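Local coordinates for protein exoglucanase A (Cellulomonas fimi, PDB 7CBD) that hydrolyses beta-1,4-glucosidic linkages of cellulose with inversion of anomeric configuration, releasing cellobiose from the non-reducing chain ends, at residues 42-47 with 429-434; 294-299 with 359-364. All coordinates share one frame; numbering follows the deposited sequence. Where two conformers were deposited one is given.

Contact 1: 42-47 with 429-434; sequences MRTVAG and PVIGGT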
loop_
_atom_site.group_PDB
_atom_site.type_symbol
_atom_site.label_atom_id
_atom_site.label_comp_id
_atom_site.label_asym_id
_atom_site.label_seq_id
_atom_site.Cartn_x
_atom_site.Cartn_y
_atom_site.Cartn_z
ATOM N N MET A 42 14.026 -14.537 -6.074
ATOM C CA MET A 42 12.625 -14.776 -5.743
ATOM C C MET A 42 12.493 -15.558 -4.441
ATOM O O MET A 42 11.626 -15.253 -3.616
ATOM C CB MET A 42 11.918 -15.494 -6.892
ATOM C CG MET A 42 11.816 -14.663 -8.154
ATOM S SD MET A 42 10.867 -15.523 -9.425
ATOM C CE MET A 42 10.642 -14.209 -10.622
ATOM N N ARG A 43 13.364 -16.550 -4.221
ATOM C CA ARG A 43 13.308 -17.291 -2.965
ATOM C C ARG A 43 13.542 -16.379 -1.764
ATOM O O ARG A 43 12.904 -16.544 -0.721
ATOM C CB ARG A 43 14.288 -18.461 -2.989
ATOM C CG ARG A 43 13.889 -19.543 -3.992
ATOM C CD ARG A 43 14.673 -20.829 -3.807
ATOM N NE ARG A 43 16.106 -20.655 -4.038
ATOM C CZ ARG A 43 16.716 -20.874 -5.203
ATOM N NH1 ARG A 43 16.026 -21.260 -6.272
ATOM N NH2 ARG A 43 18.027 -20.698 -5.299
ATOM N N THR A 44 14.439 -15.396 -1.895
ATOM C CA THR A 44 14.628 -14.427 -0.815
ATOM C C THR A 44 13.356 -13.629 -0.560
ATOM O O THR A 44 12.975 -13.401 0.594
ATOM C CB THR A 44 15.781 -13.486 -1.155
ATOM O OG1 THR A 44 16.968 -14.257 -1.342
ATOM C CG2 THR A 44 16.001 -12.467 -0.036
ATOM N N VAL A 45 12.682 -13.204 -1.627
ATOM C CA VAL A 45 11.448 -12.435 -1.480
ATOM C C VAL A 45 10.403 -13.223 -0.697
ATOM O O VAL A 45 9.655 -12.654 0.111
ATOM C CB VAL A 45 10.943 -12.009 -2.870
ATOM C CG1 VAL A 45 9.541 -11.411 -2.799
ATOM C CG2 VAL A 45 11.909 -11.020 -3.502
ATOM N N ALA A 46 10.345 -14.542 -0.914
ATOM C CA ALA A 46 9.338 -15.394 -0.276
ATOM C C ALA A 46 9.434 -15.408 1.246
ATOM O O ALA A 46 8.461 -15.778 1.916
ATOM C CB ALA A 46 9.450 -16.824 -0.811
ATOM N N GLY A 47 10.575 -15.021 1.811
ATOM C CA GLY A 47 10.711 -14.982 3.249
ATOM C C GLY A 47 10.255 -13.700 3.901
ATOM O O GLY A 47 10.324 -13.587 5.127
ATOM N N PRO A 429 16.606 -1.484 -2.839
ATOM C CA PRO A 429 17.931 -2.091 -3.042
ATOM C C PRO A 429 17.876 -3.423 -3.787
ATOM O O PRO A 429 16.826 -4.066 -3.859
ATOM C CB PRO A 429 18.433 -2.317 -1.614
ATOM C CG PRO A 429 17.680 -1.324 -0.780
ATOM C CD PRO A 429 16.334 -1.211 -1.415
ATOM N N VAL A 430 19.005 -3.810 -4.383
ATOM C CA VAL A 430 19.056 -5.102 -5.041
ATOM C C VAL A 430 18.743 -6.202 -4.032
ATOM O O VAL A 430 18.912 -6.049 -2.815
ATOM C CB VAL A 430 20.407 -5.347 -5.732
ATOM C CG1 VAL A 430 20.632 -4.320 -6.831
ATOM C CG2 VAL A 430 21.546 -5.320 -4.711
ATOM N N ILE A 431 18.260 -7.323 -4.549
ATOM C CA ILE A 431 17.931 -8.478 -3.725
ATOM C C ILE A 431 19.059 -9.494 -3.834
ATOM O O ILE A 431 19.540 -9.782 -4.934
ATOM C CB ILE A 431 16.590 -9.086 -4.166
ATOM C CG1 ILE A 431 15.449 -8.080 -3.947
ATOM C CG2 ILE A 431 16.321 -10.392 -3.433
ATOM C CD1 ILE A 431 14.178 -8.456 -4.695
ATOM N N GLY A 432 19.486 -10.030 -2.695
ATOM C CA GLY A 432 20.419 -11.141 -2.688
ATOM C C GLY A 432 19.688 -12.466 -2.825
ATOM O O GLY A 432 18.522 -12.581 -2.490
ATOM N N GLY A 433 20.391 -13.473 -3.330
ATOM C CA GLY A 433 19.776 -14.775 -3.527
ATOM C C GLY A 433 19.834 -15.658 -2.292
ATOM O O GLY A 433 20.720 -15.537 -1.447
ATOM N N THR A 434 18.855 -16.555 -2.189
ATOM C CA THR A 434 18.808 -17.589 -1.160
ATOM C C THR A 434 18.853 -18.940 -1.856
ATOM O O THR A 434 18.127 -19.157 -2.833
ATOM C CB THR A 434 17.511 -17.486 -0.340
ATOM O OG1 THR A 434 17.488 -16.245 0.371
ATOM C CG2 THR A 434 17.416 -18.633 0.659
#

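Contact 2: 294-299 with 359-364; sequences VDTSRN and DAFVWI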
loop_
_atom_site.group_PDB
_atom_site.type_symbol
_atom_site.label_atom_id
_atom_site.label_comp_id
_atom_site.label_asym_id
_atom_site.label_seq_id
_atom_site.Cartn_x
_atom_site.Cartn_y
_atom_site.Cartn_z
ATOM N N VAL A 294 5.319 3.382 5.529
ATOM C CA VAL A 294 5.325 3.415 4.070
ATOM C C VAL A 294 5.278 1.980 3.565
ATOM O O VAL A 294 6.060 1.139 4.020
ATOM C CB VAL A 294 6.550 4.149 3.489
ATOM C CG1 VAL A 294 6.480 4.150 1.964
ATOM C CG2 VAL A 294 6.626 5.566 3.996
ATOM N N ASP A 295 4.360 1.708 2.633
ATOM C CA ASP A 295 4.334 0.453 1.892
ATOM C C ASP A 295 5.443 0.509 0.852
ATOM O O ASP A 295 5.327 1.229 -0.146
ATOM C CB ASP A 295 2.979 0.294 1.208
ATOM C CG ASP A 295 2.835 -1.034 0.479
ATOM O OD1 ASP A 295 3.801 -1.824 0.458
ATOM O OD2 ASP A 295 1.743 -1.301 -0.065
ATOM N N THR A 296 6.523 -0.238 1.094
ATOM C CA THR A 296 7.695 -0.265 0.221
ATOM C C THR A 296 7.698 -1.473 -0.715
ATOM O O THR A 296 8.732 -1.794 -1.316
ATOM C CB THR A 296 8.974 -0.230 1.063
ATOM O OG1 THR A 296 8.944 -1.306 2.008
ATOM C CG2 THR A 296 9.089 1.086 1.816
ATOM N N SER A 297 6.542 -2.119 -0.884
ATOM C CA SER A 297 6.474 -3.358 -1.651
ATOM C C SER A 297 6.923 -3.183 -3.096
ATOM O O SER A 297 7.535 -4.094 -3.668
ATOM C CB SER A 297 5.054 -3.912 -1.607
ATOM O OG SER A 297 4.089 -2.939 -1.981
ATOM N N ARG A 298 6.586 -2.048 -3.723
ATOM C CA ARG A 298 6.773 -1.926 -5.164
ATOM C C ARG A 298 7.268 -0.546 -5.576
ATOM O O ARG A 298 7.029 -0.117 -6.712
ATOM C CB ARG A 298 5.495 -2.305 -5.931
ATOM C CG ARG A 298 5.007 -3.719 -5.631
ATOM C CD ARG A 298 3.802 -4.114 -6.463
ATOM N NE ARG A 298 2.684 -3.208 -6.204
ATOM C CZ ARG A 298 1.492 -3.294 -6.792
ATOM N NH1 ARG A 298 1.256 -4.246 -7.694
ATOM N NH2 ARG A 298 0.539 -2.413 -6.494
ATOM N N ASN A 299 7.990 0.151 -4.693
ATOM C CA ASN A 299 8.398 1.531 -4.944
ATOM C C ASN A 299 9.907 1.693 -5.120
ATOM O O ASN A 299 10.418 2.809 -5.000
ATOM C CB ASN A 299 7.856 2.492 -3.877
ATOM C CG ASN A 299 8.458 2.261 -2.502
ATOM O OD1 ASN A 299 9.307 1.396 -2.313
ATOM N ND2 ASN A 299 8.005 3.044 -1.525
ATOM N N ASP A 359 7.278 4.309 11.983
ATOM C CA ASP A 359 7.229 3.122 12.831
ATOM C C ASP A 359 7.910 1.932 12.168
ATOM O O ASP A 359 8.501 1.092 12.860
ATOM C CB ASP A 359 5.776 2.739 13.127
ATOM C CG ASP A 359 5.120 3.621 14.177
ATOM O OD1 ASP A 359 5.799 4.439 14.836
ATOM O OD2 ASP A 359 3.891 3.492 14.342
ATOM N N ALA A 360 7.814 1.828 10.842
ATOM C CA ALA A 360 8.299 0.680 10.084
ATOM C C ALA A 360 8.128 0.949 8.596
ATOM O O ALA A 360 7.306 1.774 8.183
ATOM C CB ALA A 360 7.528 -0.592 10.440
ATOM N N PHE A 361 8.925 0.237 7.798
ATOM C CA PHE A 361 8.576 -0.053 6.411
ATOM C C PHE A 361 7.872 -1.402 6.395
ATOM O O PHE A 361 8.265 -2.332 7.113
ATOM C CB PHE A 361 9.819 -0.113 5.515
ATOM C CG PHE A 361 10.548 1.193 5.399
ATOM C CD1 PHE A 361 9.848 2.388 5.339
ATOM C CD2 PHE A 361 11.935 1.228 5.336
ATOM C CE1 PHE A 361 10.513 3.593 5.233
ATOM C CE2 PHE A 361 12.610 2.436 5.225
ATOM C CZ PHE A 361 11.897 3.620 5.182
ATOM N N VAL A 362 6.819 -1.498 5.579
ATOM C CA VAL A 362 5.970 -2.678 5.504
ATOM C C VAL A 362 5.703 -2.970 4.036
ATOM O O VAL A 362 5.794 -2.088 3.181
ATOM C CB VAL A 362 4.635 -2.470 6.257
ATOM C CG1 VAL A 362 4.849 -2.519 7.755
ATOM C CG2 VAL A 362 4.025 -1.128 5.862
ATOM N N TRP A 363 5.366 -4.227 3.746
ATOM C CA TRP A 363 4.839 -4.619 2.436
ATOM C C TRP A 363 3.351 -4.866 2.633
ATOM O O TRP A 363 2.940 -5.956 3.052
ATOM C CB TRP A 363 5.540 -5.853 1.886
ATOM C CG TRP A 363 6.910 -5.581 1.372
ATOM C CD1 TRP A 363 7.592 -4.392 1.401
ATOM C CD2 TRP A 363 7.776 -6.527 0.740
ATOM N NE1 TRP A 363 8.832 -4.548 0.812
ATOM C CE2 TRP A 363 8.971 -5.853 0.411
ATOM C CE3 TRP A 363 7.656 -7.884 0.426
ATOM C CZ2 TRP A 363 10.040 -6.493 -0.219
ATOM C CZ3 TRP A 363 8.717 -8.520 -0.196
ATOM C CH2 TRP A 363 9.896 -7.822 -0.512
ATOM N N ILE A 364 2.543 -3.844 2.356
ATOM C CA ILE A 364 1.101 -4.008 2.481
ATOM C C ILE A 364 0.548 -4.727 1.256
ATOM O O ILE A 364 -0.007 -5.824 1.357
ATOM C CB ILE A 364 0.395 -2.667 2.767
ATOM C CG1 ILE A 364 0.953 -2.005 4.035
ATOM C CG2 ILE A 364 -1.094 -2.893 2.913
ATOM C CD1 ILE A 364 0.861 -2.857 5.302
#

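Contact 1: 42-47 with 429-434
Arg43 and Thr44, near the end of helix 36-45, hold the extended chain that follows helix 417-425 through Gly432 and Thr434. The Arg43 side chain starts close to its partner, its CB lying 4.3 Å from Thr434 CB. CG is beside the backbone N (chi1 -68°), and the chain then bends at chi3 (-63°), which brings NE round toward the carbonyl of Thr434. CD passes this oxygen at van der Waals range; beyond it, NE donates to Thr434 O at 2.8 Å and NH2 to the same Thr434 O at 2.9 Å. The grip is therefore side-on, two nitrogens on one acceptor, with the oxygen 17° out of the guanidinium plane. An alanine here would probably leave Thr434 O without its two guanidinium donors, Thr434 then being tied to the helix by the Thr44 hydroxyl and Ala40 alone among the bonds described.

At the next residue, Thr44 OG1 works both ways: it donates to Gly432 O at 2.6 Å and accepts from Thr434 OG1 at 2.7 Å. Ala40, one helical turn back, adds a backbone hydrogen bond to Thr434. On the Ile431 side the contact is apolar. Ile431 CG2 lies 3.9 Å from Thr44 CB, the two side chains sliding past each other in opposite directions, while Ile431 CD1 meets Val45 CG2 at 3.6 Å with the side chains at about a right angle. Phe420 of helix 417-425 also touches Val45. This packing joins a C-terminal part of the catalytic domain to an N-terminal helix, away from the predicted active-site residues. Its chemistry is graded: buried hydrocarbon at Val45 and Ile431 gives way to hydrogen bonds at the more exposed Thr434, where two guanidinium N-H groups and a threonine hydroxyl meet the chain.

Contact 2: 294-299 with 359-364
Val362 pairs with Asp295 in a parallel bridge, its N donating to Val294 O at 3.2 Å and its O accepting from Thr296 N at 2.9 Å, the latter donor lying nearly along the C=O axis (169° at the oxygen). The bonds join the C-terminal ends of parallel strands 291-295 and 358-362 in the distorted beta/alpha barrel of glycoside hydrolase family 6, whose active site lies at these strand ends. Asp295 OD1 bonds to the turn that follows its strand. With CG anti to the backbone N (chi1 -177°), this oxygen accepts from Ser297 N at 3.1 Å, making an Asx turn, and from Ser297 OG at 2.7 Å; both donors come from the same face, above the carboxylate plane. Across the contact, Ile364 N adds a weak bond to Asp295 OD1 at 3.0 Å, while Asp295 OD2 is held by Ala234 N and Lys365 N. The turn leads to Arg298, which makes a salt bridge with Asp371, a predicted active-site residue.

Thr296 divides its side chain between two aromatic neighbours. Its CG2 packs 3.8 Å from Phe361 CD1, approaching that ring obliquely. Its hydroxyl sits at the edge of the Trp363 indole, near the ring plane, with Thr296 OG1 3.4 Å from Trp363 CD1; both Thr296 OG1 and Trp363 NE1 are hydrogen-bonded to Arg344 O. One face of the indole meets Ser297 CA in a CH-pi contact, 3.6 Å from the centroid of the Trp363 five-membered ring and 21° off its normal.

How the contacts relate
From the N terminus the chain first enters contact 1 through helix 36-45, and only the loop after helix 417-425, some 380 residues later, closes it. Most of the barrel lies within that span. Contact 2 opens and closes there too, strand 291-295 meeting strand 358-362 after about 60 residues, so the two loops nest and do not cross. Contact 2 joins neighbouring strands of the central sheet, whereas contact 1 fastens the C-terminal region to a helix outside it. Their centres are 16 Å apart, yet they meet directly: Val45 CG1 packs 4.0 Å from Trp363 CZ3, linking helix 36-45 to the residue that follows strand 358-362.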